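Local structure of probable enoyl-CoA hydratase/isomerase (3SWX) at the interface of chains A and B. The protein probably catalyses the hydration or isomerisation of enoyl-CoA thioesters, as a member of the crotonase-like enoyl-CoA hydratase/isomerase family. Coordinates in Å, arbitrary orientation; residue numbers count along the deposited sequence, not the author numbering. Chains: chain A/B, Probable enoyl-CoA hydratase/isomerase.

Contact 1: the interface of chains A and B. Residues chain A 218, 222, 227-228, 230-231, 234; chain B 95-96, 98, 147, 149, 152-153, 156, 224.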
# COMPACT_ATOMS: atom_id res chain seq x y z
N ASN A 218 -11.83 -13.54 1.35
CA ASN A 218 -11.11 -13.44 0.07
C ASN A 218 -9.99 -12.41 0.11
O ASN A 218 -8.92 -12.63 -0.44
CB ASN A 218 -12.06 -13.15 -1.10
CG ASN A 218 -11.39 -13.36 -2.43
OD1 ASN A 218 -10.88 -12.41 -3.02
ND2 ASN A 218 -11.33 -14.60 -2.88
N ALA A 222 -5.92 -13.30 -0.43
CA ALA A 222 -5.03 -12.55 -1.32
C ALA A 222 -3.72 -12.20 -0.61
O ALA A 222 -2.65 -12.29 -1.20
CB ALA A 222 -5.71 -11.25 -1.82
N ASP A 227 -2.49 -13.26 -5.24
CA ASP A 227 -3.55 -12.83 -6.14
C ASP A 227 -4.24 -14.00 -6.81
O ASP A 227 -5.47 -14.06 -6.84
CB ASP A 227 -3.01 -11.89 -7.20
CG ASP A 227 -2.87 -10.47 -6.71
OD1 ASP A 227 -2.64 -10.25 -5.49
OD2 ASP A 227 -2.97 -9.57 -7.57
N ALA A 228 -3.44 -14.94 -7.34
CA ALA A 228 -4.02 -16.12 -8.01
C ALA A 228 -4.94 -16.90 -7.08
O ALA A 228 -6.03 -17.33 -7.48
CB ALA A 228 -2.91 -17.04 -8.56
N ALA A 230 -6.63 -15.85 -4.42
CA ALA A 230 -7.87 -15.10 -4.24
C ALA A 230 -8.73 -15.09 -5.54
O ALA A 230 -9.93 -15.32 -5.51
CB ALA A 230 -7.51 -13.65 -3.76
N GLU A 231 -8.11 -14.80 -6.69
CA GLU A 231 -8.82 -14.80 -7.97
C GLU A 231 -9.60 -16.10 -8.22
O GLU A 231 -10.75 -16.07 -8.66
CB GLU A 231 -7.83 -14.58 -9.13
CG GLU A 231 -7.35 -13.13 -9.27
CD GLU A 231 -6.22 -12.94 -10.24
OE1 GLU A 231 -5.74 -13.90 -10.88
OE2 GLU A 231 -5.74 -11.79 -10.34
N LEU A 234 -13.02 -16.32 -6.67
CA LEU A 234 -13.99 -15.22 -6.85
C LEU A 234 -15.36 -15.72 -7.29
O LEU A 234 -16.38 -15.47 -6.62
CB LEU A 234 -13.46 -14.16 -7.81
CG LEU A 234 -12.30 -13.34 -7.25
CD1 LEU A 234 -11.80 -12.32 -8.25
CD2 LEU A 234 -12.73 -12.63 -5.93
N GLN B 95 -9.69 -8.54 -15.56
CA GLN B 95 -8.34 -9.12 -15.53
C GLN B 95 -8.05 -9.90 -14.23
O GLN B 95 -6.98 -9.78 -13.62
CB GLN B 95 -7.30 -8.04 -15.78
CG GLN B 95 -7.50 -7.29 -17.10
CD GLN B 95 -6.64 -6.05 -17.21
OE1 GLN B 95 -5.41 -6.12 -17.19
NE2 GLN B 95 -7.28 -4.89 -17.31
N VAL B 96 -9.01 -10.73 -13.85
CA VAL B 96 -8.93 -11.60 -12.67
C VAL B 96 -8.98 -13.10 -13.00
O VAL B 96 -9.26 -13.90 -12.12
CB VAL B 96 -10.08 -11.29 -11.69
CG1 VAL B 96 -9.87 -9.99 -10.99
CG2 VAL B 96 -11.43 -11.32 -12.42
N GLY B 98 -6.30 -14.62 -14.57
CA GLY B 98 -4.91 -15.05 -14.77
C GLY B 98 -4.21 -14.33 -15.91
O GLY B 98 -3.04 -14.59 -16.18
N PHE B 147 -16.87 -9.38 -6.50
CA PHE B 147 -16.17 -10.50 -7.12
C PHE B 147 -15.41 -10.16 -8.39
O PHE B 147 -15.03 -11.04 -9.15
CB PHE B 147 -17.13 -11.67 -7.31
CG PHE B 147 -18.24 -11.40 -8.26
CD1 PHE B 147 -18.21 -11.93 -9.55
CD2 PHE B 147 -19.36 -10.69 -7.86
CE1 PHE B 147 -19.26 -11.72 -10.43
CE2 PHE B 147 -20.40 -10.47 -8.72
CZ PHE B 147 -20.35 -10.98 -10.01
N GLY B 149 -12.45 -8.28 -8.26
CA GLY B 149 -11.10 -7.91 -7.84
C GLY B 149 -10.96 -6.88 -6.73
O GLY B 149 -9.83 -6.68 -6.22
N ILE B 152 -9.04 -7.86 -3.64
CA ILE B 152 -7.59 -7.97 -3.80
C ILE B 152 -6.98 -6.57 -3.92
O ILE B 152 -6.06 -6.22 -3.19
CB ILE B 152 -7.22 -8.79 -5.06
CG1 ILE B 152 -7.76 -10.21 -4.95
CG2 ILE B 152 -5.67 -8.79 -5.30
CD1 ILE B 152 -7.86 -10.96 -6.28
N ARG B 153 -7.53 -5.75 -4.82
CA ARG B 153 -6.90 -4.51 -5.21
C ARG B 153 -7.24 -3.31 -4.35
O ARG B 153 -6.45 -2.41 -4.28
CB ARG B 153 -7.22 -4.19 -6.67
CG ARG B 153 -6.72 -5.28 -7.61
CD ARG B 153 -7.33 -5.20 -8.96
NE ARG B 153 -6.79 -6.26 -9.81
CZ ARG B 153 -7.38 -6.76 -10.89
NH1 ARG B 153 -8.56 -6.34 -11.27
NH2 ARG B 153 -6.78 -7.73 -11.56
N ARG B 156 -5.01 -3.24 -1.28
CA ARG B 156 -3.63 -2.95 -1.73
C ARG B 156 -3.45 -1.47 -2.06
O ARG B 156 -2.47 -0.88 -1.66
CB ARG B 156 -3.26 -3.83 -2.95
CG ARG B 156 -1.75 -3.95 -3.25
CD ARG B 156 -1.50 -4.63 -4.63
NE ARG B 156 -1.71 -6.01 -4.43
CZ ARG B 156 -2.31 -6.88 -5.22
NH1 ARG B 156 -2.80 -6.62 -6.43
NH2 ARG B 156 -2.39 -8.09 -4.72
N ARG B 224 2.72 -10.75 -8.55
CA ARG B 224 2.30 -12.16 -8.72
C ARG B 224 3.29 -13.17 -8.17
O ARG B 224 2.87 -14.23 -7.69
CB ARG B 224 2.12 -12.55 -10.20
CG ARG B 224 1.23 -11.68 -11.00
CD ARG B 224 -0.18 -11.79 -10.65
NE ARG B 224 -0.84 -13.05 -11.03
CZ ARG B 224 -2.17 -13.18 -11.11
NH1 ARG B 224 -2.96 -12.12 -10.93
NH2 ARG B 224 -2.72 -14.35 -11.40
O HOH W 1 -2.21 -9.36 -10.03

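Contact 2: the interface of chains A and B. Residues chain A 200, 203-204, 207, 212; chain B 165, 168-169, 171.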
# COMPACT_ATOMS: atom_id res chain seq x y z
N ILE A 200 -21.11 2.81 12.33
CA ILE A 200 -20.54 2.06 11.21
C ILE A 200 -20.75 0.54 11.37
O ILE A 200 -21.12 -0.15 10.40
CB ILE A 200 -19.04 2.41 10.99
CG1 ILE A 200 -18.89 3.88 10.61
CG2 ILE A 200 -18.42 1.58 9.88
CD1 ILE A 200 -17.46 4.40 10.72
N THR A 203 -24.24 -0.22 10.43
CA THR A 203 -24.37 -0.26 8.97
C THR A 203 -23.87 -1.59 8.46
O THR A 203 -24.53 -2.23 7.63
CB THR A 203 -23.61 0.90 8.32
OG1 THR A 203 -24.14 2.13 8.83
CG2 THR A 203 -23.72 0.86 6.78
N ILE A 204 -22.75 -2.06 8.99
CA ILE A 204 -22.24 -3.39 8.60
C ILE A 204 -23.23 -4.49 8.92
O ILE A 204 -23.46 -5.39 8.10
CB ILE A 204 -20.86 -3.72 9.25
CG1 ILE A 204 -19.77 -2.77 8.72
CG2 ILE A 204 -20.45 -5.17 8.95
CD1 ILE A 204 -18.43 -2.89 9.49
N GLN A 207 -25.96 -5.33 6.45
CA GLN A 207 -25.60 -5.96 5.18
C GLN A 207 -25.64 -7.49 5.33
O GLN A 207 -25.80 -8.00 6.43
CB GLN A 207 -24.22 -5.47 4.71
CG GLN A 207 -24.01 -3.93 4.85
CD GLN A 207 -25.11 -3.13 4.16
OE1 GLN A 207 -25.47 -3.43 3.03
NE2 GLN A 207 -25.65 -2.10 4.85
N VAL A 212 -20.40 -10.14 3.86
CA VAL A 212 -19.39 -9.49 4.67
C VAL A 212 -18.23 -10.45 4.95
O VAL A 212 -17.05 -10.10 4.77
CB VAL A 212 -19.99 -8.91 5.98
CG1 VAL A 212 -18.89 -8.45 6.97
CG2 VAL A 212 -20.92 -7.74 5.65
N ARG B 165 -13.76 -0.03 5.18
CA ARG B 165 -14.72 1.01 5.52
C ARG B 165 -15.80 1.12 4.45
O ARG B 165 -16.99 1.31 4.77
CB ARG B 165 -14.00 2.36 5.66
CG ARG B 165 -14.91 3.57 5.77
CD ARG B 165 -15.80 3.46 6.96
NE ARG B 165 -16.74 4.59 7.04
CZ ARG B 165 -17.98 4.59 6.56
NH1 ARG B 165 -18.47 3.54 5.90
NH2 ARG B 165 -18.72 5.67 6.73
N LEU B 168 -17.27 -3.09 3.36
CA LEU B 168 -18.09 -3.83 4.35
C LEU B 168 -19.44 -3.18 4.63
O LEU B 168 -20.35 -3.85 5.12
CB LEU B 168 -17.33 -4.03 5.66
CG LEU B 168 -15.99 -4.80 5.63
CD1 LEU B 168 -15.48 -4.98 7.06
CD2 LEU B 168 -16.12 -6.16 4.95
N THR B 169 -19.54 -1.89 4.34
CA THR B 169 -20.71 -1.10 4.65
C THR B 169 -21.64 -0.85 3.46
O THR B 169 -22.81 -0.53 3.66
CB THR B 169 -20.29 0.28 5.15
OG1 THR B 169 -19.59 0.96 4.11
CG2 THR B 169 -19.40 0.19 6.42
N ASP B 171 -21.44 1.81 1.87
CA ASP B 171 -21.72 3.26 1.93
C ASP B 171 -21.15 3.93 0.71
O ASP B 171 -20.11 3.51 0.18
CB ASP B 171 -21.11 3.93 3.16
CG ASP B 171 -21.88 3.64 4.46
OD1 ASP B 171 -23.11 3.40 4.42
OD2 ASP B 171 -21.25 3.66 5.54
O HOH W 2 -21.98 3.74 8.05

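Contact 3: the interface of chains A and B. Residues chain A 207-208, 244, 246-247, 250-251, 262; chain B 140-143.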
# COMPACT_ATOMS: atom_id res chain seq x y z
N GLN A 207 -25.96 -5.33 6.45
CA GLN A 207 -25.60 -5.96 5.18
C GLN A 207 -25.64 -7.49 5.33
O GLN A 207 -25.80 -8.00 6.43
CB GLN A 207 -24.22 -5.47 4.71
CG GLN A 207 -24.01 -3.93 4.85
CD GLN A 207 -25.11 -3.13 4.16
OE1 GLN A 207 -25.47 -3.43 3.03
NE2 GLN A 207 -25.65 -2.10 4.85
N ALA A 208 -25.52 -8.20 4.21
CA ALA A 208 -25.60 -9.68 4.20
C ALA A 208 -24.39 -10.28 4.89
O ALA A 208 -23.27 -10.09 4.43
CB ALA A 208 -25.67 -10.19 2.75
N SER A 244 -27.69 -18.70 -1.53
CA SER A 244 -28.12 -18.39 -0.17
C SER A 244 -29.53 -17.76 -0.15
O SER A 244 -29.97 -17.14 -1.11
CB SER A 244 -27.13 -17.44 0.53
OG SER A 244 -27.16 -16.13 0.01
N ASP A 246 -30.16 -15.22 1.65
CA ASP A 246 -29.90 -13.78 1.65
C ASP A 246 -29.74 -13.20 0.24
O ASP A 246 -30.14 -12.06 0.01
CB ASP A 246 -28.69 -13.43 2.52
CG ASP A 246 -29.01 -13.42 4.01
OD1 ASP A 246 -30.19 -13.53 4.42
OD2 ASP A 246 -28.07 -13.28 4.80
N ALA A 247 -29.21 -13.98 -0.70
CA ALA A 247 -29.16 -13.55 -2.12
C ALA A 247 -30.57 -13.38 -2.68
O ALA A 247 -30.86 -12.43 -3.40
CB ALA A 247 -28.38 -14.55 -2.98
N GLY A 250 -32.08 -10.45 -1.09
CA GLY A 250 -31.45 -9.28 -1.71
C GLY A 250 -32.02 -8.94 -3.08
O GLY A 250 -32.27 -7.76 -3.39
N VAL A 251 -32.24 -9.95 -3.91
CA VAL A 251 -32.88 -9.76 -5.21
C VAL A 251 -34.33 -9.31 -5.05
O VAL A 251 -34.82 -8.48 -5.82
CB VAL A 251 -32.86 -11.07 -6.07
N PHE A 262 -31.67 -9.41 6.20
CA PHE A 262 -30.87 -10.59 5.93
C PHE A 262 -30.82 -11.47 7.16
O PHE A 262 -30.95 -10.99 8.28
CB PHE A 262 -29.46 -10.17 5.53
CG PHE A 262 -29.40 -9.41 4.24
CD1 PHE A 262 -29.87 -9.97 3.06
CD2 PHE A 262 -28.87 -8.13 4.20
CE1 PHE A 262 -29.81 -9.28 1.88
CE2 PHE A 262 -28.81 -7.43 3.02
CZ PHE A 262 -29.27 -8.00 1.86
N VAL B 140 -22.47 -6.35 -0.96
CA VAL B 140 -22.92 -6.93 0.31
C VAL B 140 -24.32 -6.44 0.72
O VAL B 140 -25.03 -7.12 1.46
CB VAL B 140 -21.94 -6.71 1.49
CG1 VAL B 140 -20.58 -7.36 1.17
CG2 VAL B 140 -21.83 -5.22 1.84
N ASN B 141 -24.74 -5.29 0.21
CA ASN B 141 -26.11 -4.81 0.39
C ASN B 141 -27.13 -5.66 -0.40
O ASN B 141 -28.31 -5.60 -0.12
CB ASN B 141 -26.23 -3.33 -0.00
CG ASN B 141 -27.61 -2.73 0.31
OD1 ASN B 141 -28.39 -2.43 -0.60
ND2 ASN B 141 -27.90 -2.54 1.59
N ARG B 142 -26.66 -6.45 -1.37
CA ARG B 142 -27.54 -7.19 -2.25
C ARG B 142 -27.43 -8.70 -2.03
O ARG B 142 -27.98 -9.48 -2.79
CB ARG B 142 -27.26 -6.79 -3.70
CG ARG B 142 -27.67 -5.33 -3.98
CD ARG B 142 -26.88 -4.73 -5.10
NE ARG B 142 -27.49 -3.52 -5.69
CZ ARG B 142 -27.09 -2.97 -6.84
NH1 ARG B 142 -26.10 -3.51 -7.55
NH2 ARG B 142 -27.69 -1.87 -7.30
N GLY B 143 -26.76 -9.09 -0.94
CA GLY B 143 -26.65 -10.49 -0.57
C GLY B 143 -25.45 -11.22 -1.14
O GLY B 143 -25.30 -12.42 -0.91
O HOH W 3 -25.55 -14.18 1.16

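Contact 1: the interface of chains A and B
Two charged pairs and a band of aliphatic packing join helix 227-242 of chain A to chain B in this patch of a crotonase-like subunit interface. The better-defined ion pair is an end-on grip: the guanidinium of B:Arg224 gives NH1 to A:Glu231 OE2 at 2.9 Å and NH2 to A:Glu231 OE1 at 3.1 Å. Both carboxylate oxygens are met from above their plane, the two flat groups being turned 43° apart. The glutamate reaches out extended beyond CG, whereas B:Arg224 bends at chi2 and chi3 to come tip to tip with it. A:Asp227 meets B:Arg156 nearly coplanar, 19° apart; NH1 donates to the syn lone pair of OD2 at 3.2 Å, while the NH2–OD1 separation is too short to be reliable. A water ties the two pairs together, 2.6 Å from A:Asp227 OD2 and 3.0 Å from B:Arg224 NH1. This concentration of arginines would be expected to keep both acids ionised.

Apolar packing centres on B:Ile152. Its CG1 lies 3.6 Å from A:Ala230 CB and also touches A:Ala222, its side chain crosses that of A:Glu231 at about a right angle, CD1 against CG, and CG2 rests against the A:Asp227 carboxylate. Farther along, the A:Leu234 side chain crosses that of B:Val96 at about a right angle, CD1 toward CB. Within chain A, A:Asn218 ND2 bonds A:Ala230 O almost straight (176° at H), pinning helix 209-225 to helix 227-242. The site probably locks neighbouring subunits together.

Contact 2: the interface of chains A and B
Helix 193-206 of chain A lies against the turn that follows helix 160-167 of chain B, and the patch is held by aliphatic packing without a direct hydrogen bond between the chains. The tight part centres on B:Thr169. Its OG1 takes the crowded position between the backbone N and carbonyl carbon (chi1 63°), where it donates to B:Arg165 O at 2.7 Å and accepts B:Asp171 N at 3.0 Å. With the hydroxyl so occupied within its own chain, the methyl CG2 is presented to chain A, 3.8 Å from A:Ile204 CG1 and close to A:Ile200 CG2. A:Ile204 also runs side by side with B:Leu168, both pointing the same way, and A:Val212 crosses the tip of that leucine at about a right angle. A:Thr203 brings its CG2, anti to the backbone N, to 3.8 Å from B:Thr169 CB.

The looser polar side is bridged by water. A:Thr203 OG1 and B:Asp171 OD2 lie 2.8 and 2.6 Å from one shared water. The same OD2 receives B:Arg165 NH1 on its anti lone pair at 2.8 Å, a salt bridge within chain B that steadies the carboxylate; A:Ile200 leans over one face of that guanidinium, toward its rim. On the chain A side, A:Gln207 folds back at chi2 (-54°), so that NE2 bonds A:Thr203 O at 3.0 Å. The patch probably adds apolar packing to the subunit interface, with a water-mediated polar link.

Contact 3: the interface of chains A and B
A:Ser244 OG is gripped twice, accepting A:Ala247 N at 3.0 Å at the start of helix 245-255 and pairing at 2.8 Å with a water that also lies 2.7 Å from B:Gly143 O. In this crotonase-family protein the 3-10 helix 139-142 of chain B meets the link between helices 193-206 and 209-225 of chain A. There the backbone N-H of A:Ala208 donates to B:Val140 O at 3.0 Å, nearly straight (169° at H), although it stands above the carbonyl plane. Beside it, B:Asn141 ND2 donates to A:Gln207 OE1 at 3.0 Å, on a lone pair of the acceptor and in the plane of the asparagine amide; the two amides are turned 32° apart. B:Asn141 CG stands anti to the backbone N (chi1 -174°), directing the amide to that glutamine, whose side chain crosses B:Val140 at about a right angle, CB 3.7 Å from CG2.

A:Phe262 both backs A:Ala208 and touches chain B. A:Ala208 CB sits over the centre of one ring face, while CZ at the ring edge points in plane to B:Asn141 O, 3.3 Å away. A:Ala208 CB in turn presses on B:Gly143 CA at 3.5 Å, a tight carbon contact.

Contacts 2 and 3 are neighbours, their C-alpha centres about 12 Å apart, whereas contact 1 lies about 21 Å from contact 2 and 22 Å from contact 3. A:Gln207 belongs to both contacts 2 and 3 and couples them. Helix 209-225 of chain A connects contacts 1 and 2, and contact 1 also uses the same helix of chain B, so this element works on both sides of the interface. Contacts 2 and 3 thus form one cluster, with contact 1 apart from both, in an interface that is not an exact two-fold, consistent with the three-copy deposited assembly.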